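Guanine nucleotide exchange protein (Legionella pneumophila, PDB 1XSZ) probably acts as a guanine nucleotide exchange factor for ADP-ribosylation factor (Arf) GTPases, combining a Sec7 domain with a C-terminal domain that caps its active site. Local coordinates at residues A[62-67]-A[72-77]; A[101-106]-A[110-115]; A[24-29]-A[46-51]. All coordinates share one frame; numbering follows the deposited sequence.

Interaction 1 of 3, residues A[62-67]-A[72-77]; sequences DYLSSP and QQVLKA
Gln72 reaches back over the turn toward Pro67, and its side chain, followed outward, shows how a polar residue can close a helix-helix connection. From CB the chain leaves with CG anti to the carbonyl carbon, beside the backbone N. CG then lies beside two carbonyl oxygens, 3.7 Å from Ser66 O and a little nearer to that of Pro67. The chain runs on extended, and CD also stays near Pro67 O. At the tip, NE2 donates to Pro67 O at 2.8 Å with an N-H...O angle of 157°. The acceptor lies close to the plane of the Gln72 amide, whereas the nitrogen stands 34° off the carbonyl plane of Pro67.

These residues join helix 57-64 to helix 69-80, two consecutive members of the all-helical Sec7 fold, through a turn of a few residues. Its start is fixed from within, since Ser66 OG donates to Asp62 O at 2.7 Å. Tyr63 O accepts from Ser66 N and also from Asn71 ND2.

Beyond the turn, between the helices, the contact is apolar. Val74 meets the edge of the Tyr63 ring, with CB in the ring plane and 3.9 Å from CE2. Its CG2 methyl continues along that edge to Tyr63 OH, also at 3.9 Å, while the hydroxyl finds its hydrogen-bonding partner in Glu70. The other methyl of Val74, CG1, touches both CE2 of the tyrosine and Leu64 CD2, the latter at 3.8 Å; both side chains cross Val74 at about a right angle. Leu75 lies against the last carbonyl of helix 57-64: its CB and CD2 are both 3.4 Å from Leu64 O, and CD1 rests 4.2 Å from Leu64 CB.

Interaction 2 of 3, residues A[101-106]-A[110-115]; sequences KLPGEA and DRLVQS
Asp110 N donates to Ala106 O at 2.9 Å, with an N-H...O angle of 158°. This is an i to i+4 bond in the first turn of helix 106-123 of the Sec7 fold. Glu105 is at the N-cap position, and the loop before the helix is buried against its first turns.

The polar side chains at this helix start have their partners in other parts of the chain. Asp110 is gripped at both carboxylate oxygens, OD1 by the hydroxyl of Tyr135 and OD2 by a salt bridge to Lys251. A torsion that sets CG anti to the backbone N (chi1 -163°) turns the group away from the preceding loop, while CB remains 3.4 Å from Ala106 O. Glu105 OE1 accepts from Gln278 NE2 and Gln299 NE2, both on strands of the C-terminal sheet, and OE2 makes a salt bridge to Lys108.

The apolar part of the contact is the packing of Leu102 and Pro103 on Leu112. Pro103 and Leu112 meet tip to tip, CD to CD1, at a distance less certain because the proline is modelled in two conformers. The same methyl, Leu112 CD1, lies 4.0 Å from Leu102 CD2.

Interaction 3 of 3, residues A[24-29]-A[46-51]; sequences NGINKI and EFFHQQ
Phe47 and Phe48, neighbours on helix 40-50, turn their rings to two isoleucines of helix 22-35. One face of the Phe47 ring is occupied from its own segment: Gln51 CG lies 3.5 Å above the plane, shifted toward the rim. Across the contact, the CD1 methyl of Ile29 touches CG and CD2 of that ring, each at 4.1 Å, and also nears the Phe47 CB. For Phe48 the point of contact is the far end of the ring, where CZ lies 3.9 Å from Ile26 CD1; the two side chains cross at about a right angle. From helix 57-64, Tyr63 touches Ile26, while Val60 and Leu64 pack on Phe48.

The first torsions differ. Phe47 has CG anti to the backbone N (chi1 -163°), Phe48 has CG anti to the carbonyl carbon (chi1 -73°), and the two rings meet different isoleucines. No hydrogen bond links the segments, and the nearest CA atoms, those of Ile29 and Phe47, are 8.9 Å apart, so the helices meet through side chains alone, Phe47 near the base of its ring and Phe48 at its far end. Ile7 of helix 5-9 packs on both Ile29 and Phe47, and Ile14 of helix 11-20 adds to the surroundings of the phenylalanine. Aliphatic-aromatic packing of this kind between successive helices is part of the hydrophobic interior of the all-helical Sec7 fold.

All three contacts lie within the Sec7 domain, and interaction 1 joins the other two. Its centre is about 13 Å from that of interaction 3, and the shared packing is aromatic and aliphatic: Tyr63 CD2 approaches Phe48 CE1 to 3.7 Å, and Tyr63 CE1 reaches Ile26 CG1 at 3.8 Å. Toward interaction 2, with centres about 10 Å apart, the link is partly polar, Arg111 NH1 probably donating to Ser65 O at 3.0 Å. Interactions 2 and 3 do not touch, their nearest atoms being about 10 Å apart. Through Glu105 and Asp110, interaction 2 also faces the C-terminal domain that caps the active site.

Interaction 1 of 3, residues A[62-67]-A[72-77]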
loop_
_atom_site.group_PDB
_atom_site.type_symbol
_atom_site.label_atom_id
_atom_site.label_comp_id
_atom_site.label_asym_id
_atom_site.label_seq_id
_atom_site.Cartn_x
_atom_site.Cartn_y
_atom_site.Cartn_z
ATOM N N ASP A 62 -7.166 2.994 -1.295
ATOM C CA ASP A 62 -6.951 1.842 -0.439
ATOM C C ASP A 62 -7.730 0.631 -0.932
ATOM O O ASP A 62 -7.220 -0.492 -0.942
ATOM C CB ASP A 62 -7.354 2.158 0.995
ATOM C CG ASP A 62 -6.679 1.249 1.974
ATOM O OD1 ASP A 62 -5.452 1.398 2.137
ATOM O OD2 ASP A 62 -7.362 0.382 2.556
ATOM N N TYR A 63 -8.971 0.857 -1.343
ATOM C CA TYR A 63 -9.797 -0.224 -1.856
ATOM C C TYR A 63 -9.168 -0.804 -3.128
ATOM O O TYR A 63 -8.993 -2.017 -3.260
ATOM C CB TYR A 63 -11.200 0.290 -2.186
ATOM C CG TYR A 63 -12.115 -0.789 -2.716
ATOM C CD1 TYR A 63 -12.903 -1.551 -1.851
ATOM C CD2 TYR A 63 -12.153 -1.086 -4.078
ATOM C CE1 TYR A 63 -13.704 -2.585 -2.332
ATOM C CE2 TYR A 63 -12.944 -2.116 -4.567
ATOM C CZ TYR A 63 -13.716 -2.859 -3.690
ATOM O OH TYR A 63 -14.497 -3.880 -4.178
ATOM N N LEU A 64 -8.825 0.073 -4.063
ATOM C CA LEU A 64 -8.243 -0.356 -5.329
ATOM C C LEU A 64 -6.939 -1.127 -5.200
ATOM O O LEU A 64 -6.664 -2.018 -6.001
ATOM C CB LEU A 64 -8.023 0.853 -6.241
ATOM C CG LEU A 64 -9.293 1.497 -6.807
ATOM C CD1 LEU A 64 -8.949 2.807 -7.491
ATOM C CD2 LEU A 64 -9.962 0.536 -7.794
ATOM N N SER A 65 -6.136 -0.793 -4.194
ATOM C CA SER A 65 -4.840 -1.437 -4.015
ATOM C C SER A 65 -4.816 -2.626 -3.061
ATOM O O SER A 65 -3.744 -3.160 -2.774
ATOM C CB SER A 65 -3.808 -0.403 -3.554
ATOM O OG SER A 65 -4.147 0.116 -2.275
ATOM N N SER A 66 -5.983 -3.044 -2.584
ATOM C CA SER A 66 -6.074 -4.168 -1.658
ATOM C C SER A 66 -5.881 -5.503 -2.369
ATOM O O SER A 66 -6.120 -5.618 -3.569
ATOM C CB SER A 66 -7.409 -4.127 -0.918
ATOM O OG SER A 66 -7.420 -3.037 -0.011
ATOM N N PRO A 67 -5.462 -6.542 -1.626
ATOM C CA PRO A 67 -5.225 -7.870 -2.200
ATOM C C PRO A 67 -6.426 -8.763 -2.504
ATOM O O PRO A 67 -6.299 -9.712 -3.282
ATOM C CB PRO A 67 -4.294 -8.511 -1.179
ATOM C CG PRO A 67 -4.854 -7.990 0.109
ATOM C CD PRO A 67 -5.078 -6.515 -0.201
ATOM N N GLN A 72 -9.099 -6.562 -6.677
ATOM C CA GLN A 72 -8.201 -6.667 -7.814
ATOM C C GLN A 72 -8.961 -6.611 -9.135
ATOM O O GLN A 72 -8.469 -6.049 -10.113
ATOM C CB GLN A 72 -7.345 -7.935 -7.701
ATOM C CG GLN A 72 -6.471 -7.923 -6.446
ATOM C CD GLN A 72 -5.182 -8.701 -6.601
ATOM O OE1 GLN A 72 -4.402 -8.456 -7.522
ATOM N NE2 GLN A 72 -4.941 -9.638 -5.689
ATOM N N GLN A 73 -10.168 -7.168 -9.164
ATOM C CA GLN A 73 -10.968 -7.118 -10.380
ATOM C C GLN A 73 -11.411 -5.681 -10.632
ATOM O O GLN A 73 -11.427 -5.214 -11.770
ATOM C CB GLN A 73 -12.199 -8.020 -10.262
ATOM C CG GLN A 73 -11.880 -9.506 -10.279
ATOM C CD GLN A 73 -13.128 -10.365 -10.209
ATOM O OE1 GLN A 73 -13.872 -10.321 -9.228
ATOM N NE2 GLN A 73 -13.364 -11.150 -11.253
ATOM N N VAL A 74 -11.772 -4.972 -9.564
ATOM C CA VAL A 74 -12.197 -3.590 -9.716
ATOM C C VAL A 74 -11.034 -2.730 -10.206
ATOM O O VAL A 74 -11.218 -1.849 -11.046
ATOM C CB VAL A 74 -12.758 -3.022 -8.386
ATOM C CG1 VAL A 74 -13.043 -1.534 -8.533
ATOM C CG2 VAL A 74 -14.047 -3.761 -8.016
ATOM N N LEU A 75 -9.837 -2.982 -9.684
ATOM C CA LEU A 75 -8.672 -2.220 -10.115
ATOM C C LEU A 75 -8.403 -2.447 -11.602
ATOM O O LEU A 75 -8.084 -1.509 -12.330
ATOM C CB LEU A 75 -7.434 -2.608 -9.296
ATOM C CG LEU A 75 -6.118 -1.970 -9.769
ATOM C CD1 LEU A 75 -6.243 -0.455 -9.770
ATOM C CD2 LEU A 75 -4.970 -2.411 -8.875
ATOM N N LYS A 76 -8.523 -3.693 -12.053
ATOM C CA LYS A 76 -8.279 -3.984 -13.458
ATOM C C LYS A 76 -9.247 -3.180 -14.323
ATOM O O LYS A 76 -8.855 -2.615 -15.342
ATOM C CB LYS A 76 -8.439 -5.482 -13.732
ATOM C CG LYS A 76 -7.862 -5.911 -15.074
ATOM C CD LYS A 76 -7.908 -7.419 -15.260
ATOM C CE LYS A 76 -7.218 -7.823 -16.552
ATOM N NZ LYS A 76 -7.772 -7.089 -17.722
ATOM N N ALA A 77 -10.508 -3.116 -13.907
ATOM C CA ALA A 77 -11.504 -2.363 -14.659
ATOM C C ALA A 77 -11.202 -0.868 -14.582
ATOM O O ALA A 77 -11.284 -0.154 -15.580
ATOM C CB ALA A 77 -12.901 -2.642 -14.111
#

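Interaction 2 of 3, residues A[101-106]-A[110-115]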
loop_
_atom_site.group_PDB
_atom_site.type_symbol
_atom_site.label_atom_id
_atom_site.label_comp_id
_atom_site.label_asym_id
_atom_site.label_seq_id
_atom_site.Cartn_x
_atom_site.Cartn_y
_atom_site.Cartn_z
ATOM N N LYS A 101 -4.516 9.038 -4.489
ATOM C CA LYS A 101 -3.985 9.561 -3.242
ATOM C C LYS A 101 -3.331 8.208 -2.950
ATOM O O LYS A 101 -3.970 7.246 -2.497
ATOM C CB LYS A 101 -5.083 9.905 -2.234
ATOM C CG LYS A 101 -5.661 11.295 -2.478
ATOM C CD LYS A 101 -6.376 11.852 -1.260
ATOM C CE LYS A 101 -6.836 13.283 -1.499
ATOM N NZ LYS A 101 -7.475 13.855 -0.283
ATOM N N LEU A 102 -2.057 8.123 -3.303
ATOM C CA LEU A 102 -1.309 6.882 -3.203
ATOM C C LEU A 102 -1.141 6.298 -1.822
ATOM O O LEU A 102 -0.854 7.016 -0.864
ATOM C CB LEU A 102 0.073 7.073 -3.827
ATOM C CG LEU A 102 0.108 7.378 -5.332
ATOM C CD1 LEU A 102 1.456 7.972 -5.710
ATOM C CD2 LEU A 102 -0.188 6.115 -6.122
ATOM N N PRO A 103 -1.351 4.982 -1.688
ATOM C CA PRO A 103 -1.183 4.371 -0.369
ATOM C C PRO A 103 0.279 4.520 0.054
ATOM O O PRO A 103 1.169 4.624 -0.792
ATOM C CB PRO A 103 -1.577 2.914 -0.606
ATOM C CG PRO A 103 -1.298 2.708 -2.074
ATOM C CD PRO A 103 -1.788 3.989 -2.684
ATOM N N GLY A 104 0.524 4.543 1.360
ATOM C CA GLY A 104 1.884 4.679 1.851
ATOM C C GLY A 104 2.446 3.335 2.273
ATOM O O GLY A 104 3.373 3.268 3.078
ATOM N N GLU A 105 1.882 2.266 1.718
ATOM C CA GLU A 105 2.296 0.900 2.024
ATOM C C GLU A 105 2.858 0.255 0.766
ATOM O O GLU A 105 2.231 0.290 -0.290
ATOM C CB GLU A 105 1.098 0.106 2.531
ATOM C CG GLU A 105 0.483 0.692 3.797
ATOM C CD GLU A 105 -0.895 0.141 4.062
ATOM O OE1 GLU A 105 -1.009 -1.052 4.400
ATOM O OE2 GLU A 105 -1.874 0.902 3.913
ATOM N N ALA A 106 4.026 -0.361 0.904
ATOM C CA ALA A 106 4.729 -0.980 -0.212
ATOM C C ALA A 106 3.949 -1.955 -1.086
ATOM O O ALA A 106 3.964 -1.829 -2.315
ATOM C CB ALA A 106 5.993 -1.655 0.298
ATOM N N ASP A 110 2.815 -1.419 -4.994
ATOM C CA ASP A 110 3.234 -2.420 -5.962
ATOM C C ASP A 110 2.055 -2.883 -6.820
ATOM O O ASP A 110 2.161 -2.938 -8.051
ATOM C CB ASP A 110 3.876 -3.603 -5.221
ATOM C CG ASP A 110 4.700 -4.495 -6.128
ATOM O OD1 ASP A 110 5.004 -4.088 -7.267
ATOM O OD2 ASP A 110 5.059 -5.604 -5.680
ATOM N N ARG A 111 0.933 -3.208 -6.187
ATOM C CA ARG A 111 -0.226 -3.661 -6.949
ATOM C C ARG A 111 -0.695 -2.607 -7.942
ATOM O O ARG A 111 -1.098 -2.937 -9.060
ATOM C CB ARG A 111 -1.374 -4.048 -6.015
ATOM C CG ARG A 111 -1.006 -5.144 -5.036
ATOM C CD ARG A 111 -2.230 -5.874 -4.506
ATOM N NE ARG A 111 -1.865 -6.813 -3.451
ATOM C CZ ARG A 111 -1.664 -6.470 -2.184
ATOM N NH1 ARG A 111 -1.802 -5.207 -1.801
ATOM N NH2 ARG A 111 -1.306 -7.388 -1.297
ATOM N N LEU A 112 -0.642 -1.339 -7.551
ATOM C CA LEU A 112 -1.074 -0.275 -8.451
ATOM C C LEU A 112 -0.131 -0.216 -9.657
ATOM O O LEU A 112 -0.580 -0.146 -10.804
ATOM C CB LEU A 112 -1.101 1.076 -7.729
ATOM C CG LEU A 112 -2.194 1.242 -6.668
ATOM C CD1 LEU A 112 -2.104 2.644 -6.086
ATOM C CD2 LEU A 112 -3.578 1.001 -7.273
ATOM N N VAL A 113 1.172 -0.261 -9.406
ATOM C CA VAL A 113 2.152 -0.224 -10.488
ATOM C C VAL A 113 1.969 -1.422 -11.431
ATOM O O VAL A 113 2.089 -1.285 -12.651
ATOM C CB VAL A 113 3.594 -0.191 -9.914
ATOM C CG1 VAL A 113 4.626 -0.284 -11.039
ATOM C CG2 VAL A 113 3.797 1.105 -9.132
ATOM N N GLN A 114 1.660 -2.586 -10.876
ATOM C CA GLN A 114 1.440 -3.777 -11.701
ATOM C C GLN A 114 0.205 -3.605 -12.584
ATOM O O GLN A 114 0.168 -4.086 -13.718
ATOM C CB GLN A 114 1.270 -5.010 -10.813
ATOM C CG GLN A 114 2.552 -5.468 -10.140
ATOM C CD GLN A 114 2.324 -6.620 -9.185
ATOM O OE1 GLN A 114 1.745 -7.643 -9.554
ATOM N NE2 GLN A 114 2.781 -6.461 -7.950
ATOM N N SER A 115 -0.815 -2.929 -12.067
ATOM C CA SER A 115 -2.033 -2.705 -12.843
ATOM C C SER A 115 -1.711 -1.821 -14.047
ATOM O O SER A 115 -2.129 -2.102 -15.178
ATOM C CB SER A 115 -3.096 -2.036 -11.972
ATOM O OG SER A 115 -4.300 -1.860 -12.697
#

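Interaction 3 of 3, residues A[24-29]-A[46-51]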
loop_
_atom_site.group_PDB
_atom_site.type_symbol
_atom_site.label_atom_id
_atom_site.label_comp_id
_atom_site.label_asym_id
_atom_site.label_seq_id
_atom_site.Cartn_x
_atom_site.Cartn_y
_atom_site.Cartn_z
ATOM N N ASN A 24 -19.771 0.018 3.262
ATOM C CA ASN A 24 -21.204 0.217 3.086
ATOM C C ASN A 24 -21.518 0.803 1.716
ATOM O O ASN A 24 -22.538 0.468 1.114
ATOM C CB ASN A 24 -21.774 1.119 4.183
ATOM C CG ASN A 24 -21.790 0.442 5.537
ATOM O OD1 ASN A 24 -21.926 -0.777 5.631
ATOM N ND2 ASN A 24 -21.667 1.233 6.596
ATOM N N GLY A 25 -20.642 1.676 1.227
ATOM C CA GLY A 25 -20.849 2.268 -0.084
ATOM C C GLY A 25 -20.698 1.211 -1.166
ATOM O O GLY A 25 -21.494 1.142 -2.109
ATOM N N ILE A 26 -19.669 0.382 -1.030
ATOM C CA ILE A 26 -19.415 -0.688 -1.987
ATOM C C ILE A 26 -20.599 -1.652 -1.994
ATOM O O ILE A 26 -21.081 -2.050 -3.057
ATOM C CB ILE A 26 -18.118 -1.459 -1.624
ATOM C CG1 ILE A 26 -16.904 -0.536 -1.781
ATOM C CG2 ILE A 26 -17.978 -2.704 -2.495
ATOM C CD1 ILE A 26 -16.661 -0.056 -3.206
ATOM N N ASN A 27 -21.074 -2.019 -0.809
ATOM C CA ASN A 27 -22.206 -2.932 -0.706
ATOM C C ASN A 27 -23.457 -2.369 -1.369
ATOM O O ASN A 27 -24.219 -3.109 -1.993
ATOM C CB ASN A 27 -22.491 -3.267 0.761
ATOM C CG ASN A 27 -21.484 -4.247 1.338
ATOM O OD1 ASN A 27 -21.471 -4.507 2.541
ATOM N ND2 ASN A 27 -20.639 -4.800 0.478
ATOM N N LYS A 28 -23.676 -1.065 -1.234
ATOM C CA LYS A 28 -24.841 -0.438 -1.844
ATOM C C LYS A 28 -24.768 -0.545 -3.363
ATOM O O LYS A 28 -25.764 -0.851 -4.020
ATOM C CB LYS A 28 -24.943 1.031 -1.427
ATOM C CG LYS A 28 -25.412 1.231 0.004
ATOM C CD LYS A 28 -25.624 2.704 0.315
ATOM C CE LYS A 28 -26.250 2.894 1.687
ATOM N NZ LYS A 28 -25.415 2.306 2.770
ATOM N N ILE A 29 -23.588 -0.298 -3.920
ATOM C CA ILE A 29 -23.406 -0.386 -5.364
ATOM C C ILE A 29 -23.686 -1.817 -5.809
ATOM O O ILE A 29 -24.385 -2.045 -6.796
ATOM C CB ILE A 29 -21.967 -0.011 -5.786
ATOM C CG1 ILE A 29 -21.731 1.482 -5.553
ATOM C CG2 ILE A 29 -21.745 -0.363 -7.259
ATOM C CD1 ILE A 29 -20.292 1.917 -5.778
ATOM N N GLU A 46 -16.169 2.474 -12.388
ATOM C CA GLU A 46 -16.700 3.642 -13.078
ATOM C C GLU A 46 -17.173 4.702 -12.088
ATOM O O GLU A 46 -17.020 5.895 -12.337
ATOM C CB GLU A 46 -17.853 3.233 -14.002
ATOM C CG GLU A 46 -18.424 4.368 -14.847
ATOM C CD GLU A 46 -17.402 4.975 -15.792
ATOM O OE1 GLU A 46 -16.703 4.209 -16.491
ATOM O OE2 GLU A 46 -17.308 6.219 -15.850
ATOM N N PHE A 47 -17.737 4.267 -10.963
ATOM C CA PHE A 47 -18.213 5.203 -9.951
ATOM C C PHE A 47 -17.030 5.974 -9.359
ATOM O O PHE A 47 -17.120 7.174 -9.121
ATOM C CB PHE A 47 -18.957 4.460 -8.834
ATOM C CG PHE A 47 -19.820 5.355 -7.984
ATOM C CD1 PHE A 47 -21.048 5.813 -8.458
ATOM C CD2 PHE A 47 -19.397 5.762 -6.723
ATOM C CE1 PHE A 47 -21.842 6.664 -7.687
ATOM C CE2 PHE A 47 -20.186 6.615 -5.945
ATOM C CZ PHE A 47 -21.409 7.065 -6.429
ATOM N N PHE A 48 -15.923 5.277 -9.122
ATOM C CA PHE A 48 -14.724 5.914 -8.577
ATOM C C PHE A 48 -14.252 7.024 -9.520
ATOM O O PHE A 48 -13.874 8.109 -9.077
ATOM C CB PHE A 48 -13.601 4.886 -8.413
ATOM C CG PHE A 48 -13.791 3.926 -7.265
ATOM C CD1 PHE A 48 -13.035 2.762 -7.206
ATOM C CD2 PHE A 48 -14.684 4.196 -6.229
ATOM C CE1 PHE A 48 -13.157 1.878 -6.138
ATOM C CE2 PHE A 48 -14.813 3.317 -5.153
ATOM C CZ PHE A 48 -14.047 2.158 -5.109
ATOM N N HIS A 49 -14.257 6.743 -10.820
ATOM C CA HIS A 49 -13.843 7.738 -11.806
ATOM C C HIS A 49 -14.844 8.890 -11.880
ATOM O O HIS A 49 -14.468 10.060 -11.812
ATOM C CB HIS A 49 -13.714 7.095 -13.191
ATOM C CG HIS A 49 -12.413 6.391 -13.417
ATOM N ND1 HIS A 49 -12.337 5.096 -13.882
ATOM C CD2 HIS A 49 -11.135 6.818 -13.285
ATOM C CE1 HIS A 49 -11.069 4.757 -14.029
ATOM N NE2 HIS A 49 -10.318 5.784 -13.674
ATOM N N GLN A 50 -16.119 8.548 -12.019
ATOM C CA GLN A 50 -17.178 9.548 -12.128
ATOM C C GLN A 50 -17.321 10.476 -10.931
ATOM O O GLN A 50 -17.537 11.676 -11.094
ATOM C CB GLN A 50 -18.526 8.863 -12.365
ATOM C CG GLN A 50 -18.751 8.343 -13.771
ATOM C CD GLN A 50 -18.835 9.459 -14.793
ATOM O OE1 GLN A 50 -19.387 10.524 -14.517
ATOM N NE2 GLN A 50 -18.301 9.215 -15.983
ATOM N N GLN A 51 -17.199 9.923 -9.730
ATOM C CA GLN A 51 -17.380 10.710 -8.516
ATOM C C GLN A 51 -16.091 11.040 -7.774
ATOM O O GLN A 51 -16.109 11.281 -6.568
ATOM C CB GLN A 51 -18.334 9.967 -7.577
ATOM C CG GLN A 51 -19.650 9.556 -8.232
ATOM C CD GLN A 51 -20.545 10.739 -8.549
ATOM O OE1 GLN A 51 -21.513 10.616 -9.303
ATOM N NE2 GLN A 51 -20.233 11.888 -7.968
#